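Local coordinates for protein serpin 2 (Anopheles gambiae, PDB 3PZF) that inhibits the serine proteases CLIPB4, CLIPB9 and CLIPB10, thereby preventing phenoloxidase activation and restraining melanization in the mosquito hemolymph, at residues Phe193-Asn198 with Ile341-Ser346; Gln214-Asn219 with Val283-Phe288. All coordinates share one frame; numbering follows the deposited sequence.

Contact 1 (Phe193-Asn198 with Ile341-Ser346); sequences FPEVAN and INELGS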
loop_
_atom_site.group_PDB
_atom_site.type_symbol
_atom_site.label_atom_id
_atom_site.label_comp_id
_atom_site.label_asym_id
_atom_site.label_seq_id
_atom_site.Cartn_x
_atom_site.Cartn_y
_atom_site.Cartn_z
ATOM N N PHE A 193 -2.059 -19.166 13.592
ATOM C CA PHE A 193 -0.959 -19.912 14.231
ATOM C C PHE A 193 -1.239 -20.265 15.672
ATOM O O PHE A 193 -1.859 -19.485 16.404
ATOM C CB PHE A 193 0.305 -19.059 14.202
ATOM C CG PHE A 193 0.808 -18.782 12.810
ATOM C CD1 PHE A 193 1.872 -19.520 12.294
ATOM C CD2 PHE A 193 0.215 -17.816 12.012
ATOM C CE1 PHE A 193 2.364 -19.269 11.037
ATOM C CE2 PHE A 193 0.698 -17.557 10.738
ATOM C CZ PHE A 193 1.769 -18.309 10.236
ATOM N N PRO A 194 -0.740 -21.429 16.123
ATOM C CA PRO A 194 -0.769 -21.699 17.562
ATOM C C PRO A 194 -0.004 -20.591 18.295
ATOM O O PRO A 194 0.977 -20.077 17.757
ATOM C CB PRO A 194 -0.019 -23.025 17.692
ATOM C CG PRO A 194 -0.004 -23.623 16.339
ATOM C CD PRO A 194 -0.068 -22.499 15.359
ATOM N N GLU A 195 -0.455 -20.205 19.479
ATOM C CA GLU A 195 0.258 -19.199 20.259
ATOM C C GLU A 195 1.286 -19.890 21.163
ATOM O O GLU A 195 0.934 -20.780 21.931
ATOM C CB GLU A 195 -0.726 -18.372 21.098
ATOM C CG GLU A 195 -1.584 -17.410 20.276
ATOM C CD GLU A 195 -2.728 -16.785 21.070
ATOM O OE1 GLU A 195 -3.189 -15.691 20.680
ATOM O OE2 GLU A 195 -3.176 -17.391 22.070
ATOM N N VAL A 196 2.548 -19.479 21.037
ATOM C CA VAL A 196 3.635 -19.986 21.878
ATOM C C VAL A 196 4.230 -18.821 22.657
ATOM O O VAL A 196 4.576 -17.794 22.068
ATOM C CB VAL A 196 4.744 -20.639 21.025
ATOM C CG1 VAL A 196 6.016 -20.841 21.837
ATOM C CG2 VAL A 196 4.251 -21.975 20.438
ATOM N N ALA A 197 4.345 -18.981 23.973
ATOM C CA ALA A 197 4.757 -17.874 24.852
ATOM C C ALA A 197 6.156 -17.374 24.494
ATOM O O ALA A 197 6.400 -16.181 24.359
ATOM C CB ALA A 197 4.720 -18.323 26.314
ATOM N N ASN A 198 7.078 -18.314 24.343
ATOM C CA ASN A 198 8.481 -17.983 24.175
ATOM C C ASN A 198 9.003 -18.615 22.919
ATOM O O ASN A 198 9.176 -19.834 22.874
ATOM C CB ASN A 198 9.267 -18.489 25.376
ATOM C CG ASN A 198 8.925 -17.738 26.610
ATOM O OD1 ASN A 198 9.248 -16.559 26.708
ATOM N ND2 ASN A 198 8.233 -18.381 27.552
ATOM N N ILE A 341 1.460 -8.222 11.910
ATOM C CA ILE A 341 1.010 -9.608 11.846
ATOM C C ILE A 341 1.353 -10.292 13.173
ATOM O O ILE A 341 2.438 -10.087 13.749
ATOM C CB ILE A 341 1.573 -10.458 10.629
ATOM C CG1 ILE A 341 3.085 -10.705 10.755
ATOM C CG2 ILE A 341 1.189 -9.792 9.268
ATOM C CD1 ILE A 341 3.658 -11.654 9.688
ATOM N N ASN A 342 0.401 -11.083 13.658
ATOM C CA ASN A 342 0.650 -12.009 14.753
ATOM C C ASN A 342 -0.046 -13.361 14.511
ATOM O O ASN A 342 -0.435 -13.666 13.382
ATOM C CB ASN A 342 0.238 -11.383 16.094
ATOM C CG ASN A 342 -1.254 -11.182 16.223
ATOM O OD1 ASN A 342 -2.024 -11.579 15.367
ATOM N ND2 ASN A 342 -1.671 -10.592 17.342
ATOM N N GLU A 343 -0.207 -14.177 15.550
ATOM C CA GLU A 343 -0.778 -15.516 15.367
ATOM C C GLU A 343 -2.204 -15.502 14.843
ATOM O O GLU A 343 -2.651 -16.456 14.232
ATOM C CB GLU A 343 -0.792 -16.256 16.697
ATOM C CG GLU A 343 0.609 -16.606 17.206
ATOM C CD GLU A 343 1.251 -15.494 18.022
ATOM O OE1 GLU A 343 0.698 -14.366 18.138
ATOM O OE2 GLU A 343 2.332 -15.760 18.557
ATOM N N LEU A 344 -2.940 -14.444 15.139
ATOM C CA LEU A 344 -4.354 -14.431 14.820
ATOM C C LEU A 344 -4.645 -13.679 13.539
ATOM O O LEU A 344 -5.711 -13.875 12.946
ATOM C CB LEU A 344 -5.157 -13.799 15.952
ATOM C CG LEU A 344 -4.962 -14.487 17.304
ATOM C CD1 LEU A 344 -5.906 -13.871 18.323
ATOM C CD2 LEU A 344 -5.191 -15.998 17.172
ATOM N N GLY A 345 -3.739 -12.804 13.110
ATOM C CA GLY A 345 -3.987 -12.036 11.893
ATOM C C GLY A 345 -3.325 -10.668 11.935
ATOM O O GLY A 345 -2.180 -10.569 12.333
ATOM N N SER A 346 -4.043 -9.623 11.529
ATOM C CA SER A 346 -3.493 -8.271 11.508
ATOM C C SER A 346 -4.387 -7.348 12.328
ATOM O O SER A 346 -5.581 -7.238 12.057
ATOM C CB SER A 346 -3.386 -7.771 10.067
ATOM O OG SER A 346 -2.455 -8.555 9.342
HETATM O O HOH W 1 3.751 -17.949 18.650
#

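Contact 2 (Gln214-Asn219 with Val283-Phe288); sequences QYMEQN and VTLPKF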
loop_
_atom_site.group_PDB
_atom_site.type_symbol
_atom_site.label_atom_id
_atom_site.label_comp_id
_atom_site.label_asym_id
_atom_site.label_seq_id
_atom_site.Cartn_x
_atom_site.Cartn_y
_atom_site.Cartn_z
ATOM N N GLN A 214 10.619 -12.513 17.337
ATOM C CA GLN A 214 9.653 -13.434 17.940
ATOM C C GLN A 214 8.914 -14.122 16.821
ATOM O O GLN A 214 8.364 -13.453 15.967
ATOM C CB GLN A 214 8.620 -12.671 18.758
ATOM C CG GLN A 214 9.211 -11.945 19.954
ATOM C CD GLN A 214 8.127 -11.548 20.925
ATOM O OE1 GLN A 214 7.579 -12.391 21.637
ATOM N NE2 GLN A 214 7.774 -10.278 20.922
ATOM N N TYR A 215 8.857 -15.448 16.843
ATOM C CA TYR A 215 8.334 -16.174 15.683
ATOM C C TYR A 215 7.036 -16.917 15.993
ATOM O O TYR A 215 6.708 -17.176 17.149
ATOM C CB TYR A 215 9.378 -17.170 15.197
ATOM C CG TYR A 215 10.565 -16.552 14.463
ATOM C CD1 TYR A 215 10.582 -16.473 13.065
ATOM C CD2 TYR A 215 11.686 -16.076 15.184
ATOM C CE1 TYR A 215 11.672 -15.945 12.380
ATOM C CE2 TYR A 215 12.784 -15.550 14.523
ATOM C CZ TYR A 215 12.782 -15.499 13.127
ATOM O OH TYR A 215 13.870 -14.962 12.475
ATOM N N MET A 216 6.295 -17.245 14.943
ATOM C CA MET A 216 5.114 -18.094 15.056
ATOM C C MET A 216 5.251 -19.170 13.990
ATOM O O MET A 216 5.857 -18.921 12.960
ATOM C CB MET A 216 3.837 -17.288 14.831
ATOM C CG MET A 216 3.879 -16.421 13.621
ATOM S SD MET A 216 2.448 -15.297 13.681
ATOM C CE MET A 216 2.615 -14.539 12.096
ATOM N N GLU A 217 4.748 -20.369 14.277
ATOM C CA GLU A 217 4.974 -21.555 13.431
ATOM C C GLU A 217 3.701 -22.354 13.348
ATOM O O GLU A 217 3.018 -22.521 14.362
ATOM C CB GLU A 217 6.053 -22.450 14.067
ATOM C CG GLU A 217 7.357 -21.732 14.315
ATOM C CD GLU A 217 8.353 -22.582 15.095
ATOM O OE1 GLU A 217 8.534 -23.780 14.758
ATOM O OE2 GLU A 217 8.937 -22.045 16.055
ATOM N N GLN A 218 3.357 -22.830 12.147
ATOM C CA GLN A 218 2.309 -23.842 12.039
ATOM C C GLN A 218 2.534 -24.773 10.868
ATOM O O GLN A 218 3.322 -24.467 9.979
ATOM C CB GLN A 218 0.938 -23.177 11.850
ATOM C CG GLN A 218 0.734 -22.547 10.481
ATOM C CD GLN A 218 -0.691 -22.045 10.365
ATOM O OE1 GLN A 218 -1.604 -22.842 10.314
ATOM N NE2 GLN A 218 -0.886 -20.737 10.438
ATOM N N ASN A 219 1.808 -25.894 10.874
ATOM C CA ASN A 219 1.664 -26.761 9.707
ATOM C C ASN A 219 0.304 -26.506 9.091
ATOM O O ASN A 219 -0.706 -26.517 9.796
ATOM C CB ASN A 219 1.682 -28.224 10.131
ATOM C CG ASN A 219 2.998 -28.634 10.702
ATOM O OD1 ASN A 219 4.013 -28.568 10.005
ATOM N ND2 ASN A 219 3.006 -29.071 11.974
ATOM N N VAL A 283 5.261 -23.414 8.156
ATOM C CA VAL A 283 5.476 -21.990 7.988
ATOM C C VAL A 283 5.996 -21.410 9.283
ATOM O O VAL A 283 5.366 -21.584 10.331
ATOM C CB VAL A 283 4.138 -21.252 7.690
ATOM C CG1 VAL A 283 4.336 -19.729 7.661
ATOM C CG2 VAL A 283 3.536 -21.752 6.366
ATOM N N THR A 284 7.156 -20.757 9.202
ATOM C CA THR A 284 7.695 -19.966 10.318
ATOM C C THR A 284 7.830 -18.517 9.852
ATOM O O THR A 284 8.491 -18.263 8.833
ATOM C CB THR A 284 9.109 -20.466 10.737
ATOM O OG1 THR A 284 9.035 -21.828 11.149
ATOM C CG2 THR A 284 9.664 -19.620 11.929
ATOM N N LEU A 285 7.213 -17.587 10.590
ATOM C CA LEU A 285 7.222 -16.159 10.250
ATOM C C LEU A 285 7.545 -15.366 11.496
ATOM O O LEU A 285 7.086 -15.719 12.595
ATOM C CB LEU A 285 5.867 -15.681 9.768
ATOM C CG LEU A 285 5.454 -16.171 8.367
ATOM C CD1 LEU A 285 4.017 -15.747 8.158
ATOM C CD2 LEU A 285 6.350 -15.526 7.322
ATOM N N PRO A 286 8.322 -14.293 11.328
ATOM C CA PRO A 286 8.549 -13.417 12.478
ATOM C C PRO A 286 7.358 -12.493 12.632
ATOM O O PRO A 286 6.813 -12.035 11.619
ATOM C CB PRO A 286 9.792 -12.617 12.074
ATOM C CG PRO A 286 9.729 -12.562 10.560
ATOM C CD PRO A 286 9.094 -13.882 10.138
ATOM N N LYS A 287 6.939 -12.233 13.855
ATOM C CA LYS A 287 5.873 -11.275 14.084
ATOM C C LYS A 287 6.441 -9.865 13.899
ATOM O O LYS A 287 7.630 -9.624 14.148
ATOM C CB LYS A 287 5.281 -11.474 15.483
ATOM C CG LYS A 287 4.539 -12.821 15.604
ATOM C CD LYS A 287 3.832 -13.006 16.929
ATOM C CE LYS A 287 4.803 -13.486 18.013
ATOM N NZ LYS A 287 4.132 -13.712 19.337
ATOM N N PHE A 288 5.600 -8.940 13.437
ATOM C CA PHE A 288 6.044 -7.553 13.313
ATOM C C PHE A 288 4.894 -6.590 13.429
ATOM O O PHE A 288 3.739 -6.914 13.111
ATOM C CB PHE A 288 6.839 -7.312 12.016
ATOM C CG PHE A 288 6.113 -7.731 10.737
ATOM C CD1 PHE A 288 6.416 -8.946 10.096
ATOM C CD2 PHE A 288 5.152 -6.902 10.170
ATOM C CE1 PHE A 288 5.767 -9.319 8.886
ATOM C CE2 PHE A 288 4.487 -7.274 8.982
ATOM C CZ PHE A 288 4.794 -8.493 8.342
HETATM O O HOH W 2 9.609 -10.207 15.959
HETATM O O HOH W 3 6.078 -15.878 19.717
#

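Contact 1 (Phe193-Asn198 with Ile341-Ser346)
Asn342 O stands oblique to the Phe193 ring, 4.4 Å from CD2, and accepts from Trp189 NE1. The side chain of Asn342 turns back on its own chain, where OD1 accepts from two amides in an Asx turn, the Gly345 N-H nearly in line with the side-chain C=O and the Leu344 N-H from above the carbonyl plane. This double grip closes the turn in which Glu343 lies. Glu343 contributes the largest share of the contact. Its O receives the Phe193 N-H on a lone pair at 2.8 Å, although the bond is bent (139° at the hydrogen), and the same O lies at the edge of the Phe193 ring. CB of Glu343 sits 3.4 Å from Phe193 O, while CG comes within 3.5 Å of Pro194 O. The chain then bends at chi2 (87°), which sets CD 4.1 Å from Glu195 CG. The two glutamate chains cross at about a right angle, with their carboxylate planes perpendicular. Glu343 OE2 forms a salt bridge with Lys287, and water 1, 2.6 Å from OE2, bridges it to Val196 N; the lysine probably tempers the repulsion between the two carboxylates, Glu195 OE1 and Glu343 OE1 being 4.8 Å apart. Here the serpin hinge begins, required for binding to the peptidase: Leu344, Gly345 and Ser346 belong to it, at the foot of the reactive-centre loop, whereas Phe193-Asn198 follows the central-sheet strand 177-188. Leu344 starts away from this loop, yet its branched end meets the carboxylate of Glu195, CG lying 4.0 Å from OE1. At Gly345 the chain enters strand 345-346.

Contact 2 (Gln214-Asn219 with Val283-Phe288)
Between Gln214 and Lys287 at one end and Gln218 and Val283 at the other, five backbone hydrogen bonds join two antiparallel strands whose axes approach to 4.7 Å at 159°. Met216 with Leu285 and Gln218 with Val283 are the hydrogen-bonded pairs; Tyr215 with Pro286 and Glu217 with Thr284 are the non-hydrogen-bonded ones, and their side chains share one face. On that face Pro286 lays CB over the Tyr215 ring, 4.2 Å from its centroid, in a CH-pi contact. Thr284 CG2 approaches the same ring obliquely, 3.5 Å from CD1, while the ring's hydroxyl bonds to Pro202 O. Glu217 runs beside Thr284, pointing the same way, with its CG 3.6 Å from OG1; the carboxylate itself is bound by Asn199 and Lys201. This ladder is the centre of serpin sheet C, in which strand 211-227 pairs with 200-203 on one flank and strand 277-295 with 366-369, just beyond the reactive-centre loop, on the other. The other face carries Met216 and Leu285, with Gln218 and Val283 farther along. CG of Met216 occupies the crowded position between backbone N and carbonyl carbon (chi1 48°), which sets it 3.4 Å from Leu285 O; farther out, CE touches Leu285 CB, and SD lies 3.8 Å from Lys287 CG. Lys287 also reaches Gln214: a bend at chi3 (-82°) sets CE 4.0 Å from Gln214 CB. Water 3 links Lys287 NZ, also paired with Glu343, to Tyr215 O. Water 2 continues the ladder past its last direct bond by bridging Gln214 N and Lys287 O. Gln218 NE2, at the far end, bonds to Tyr191 O, and the same side chain packs on Phe193 and Pro194.

Overall arrangement
The two contacts pack together at one end of the serpin: contact 2 lies within sheet C, and contact 1 lies beside it, where the hinge begins. Contact 2 is buried strand pairing, held by a repeating backbone ladder with tyrosine, methionine and proline packed around it. Contact 1, about 7 Å away between centres, is partly exposed and joins two irregular stretches through one direct backbone bond, a water and the crossed side chains of two glutamates. They meet directly: Glu343 OE2 and Lys287 NZ form a salt bridge of 2.8 Å, Ile341 N probably bonds to Phe288 O, and the sulphur of Met216 packs against Asn342.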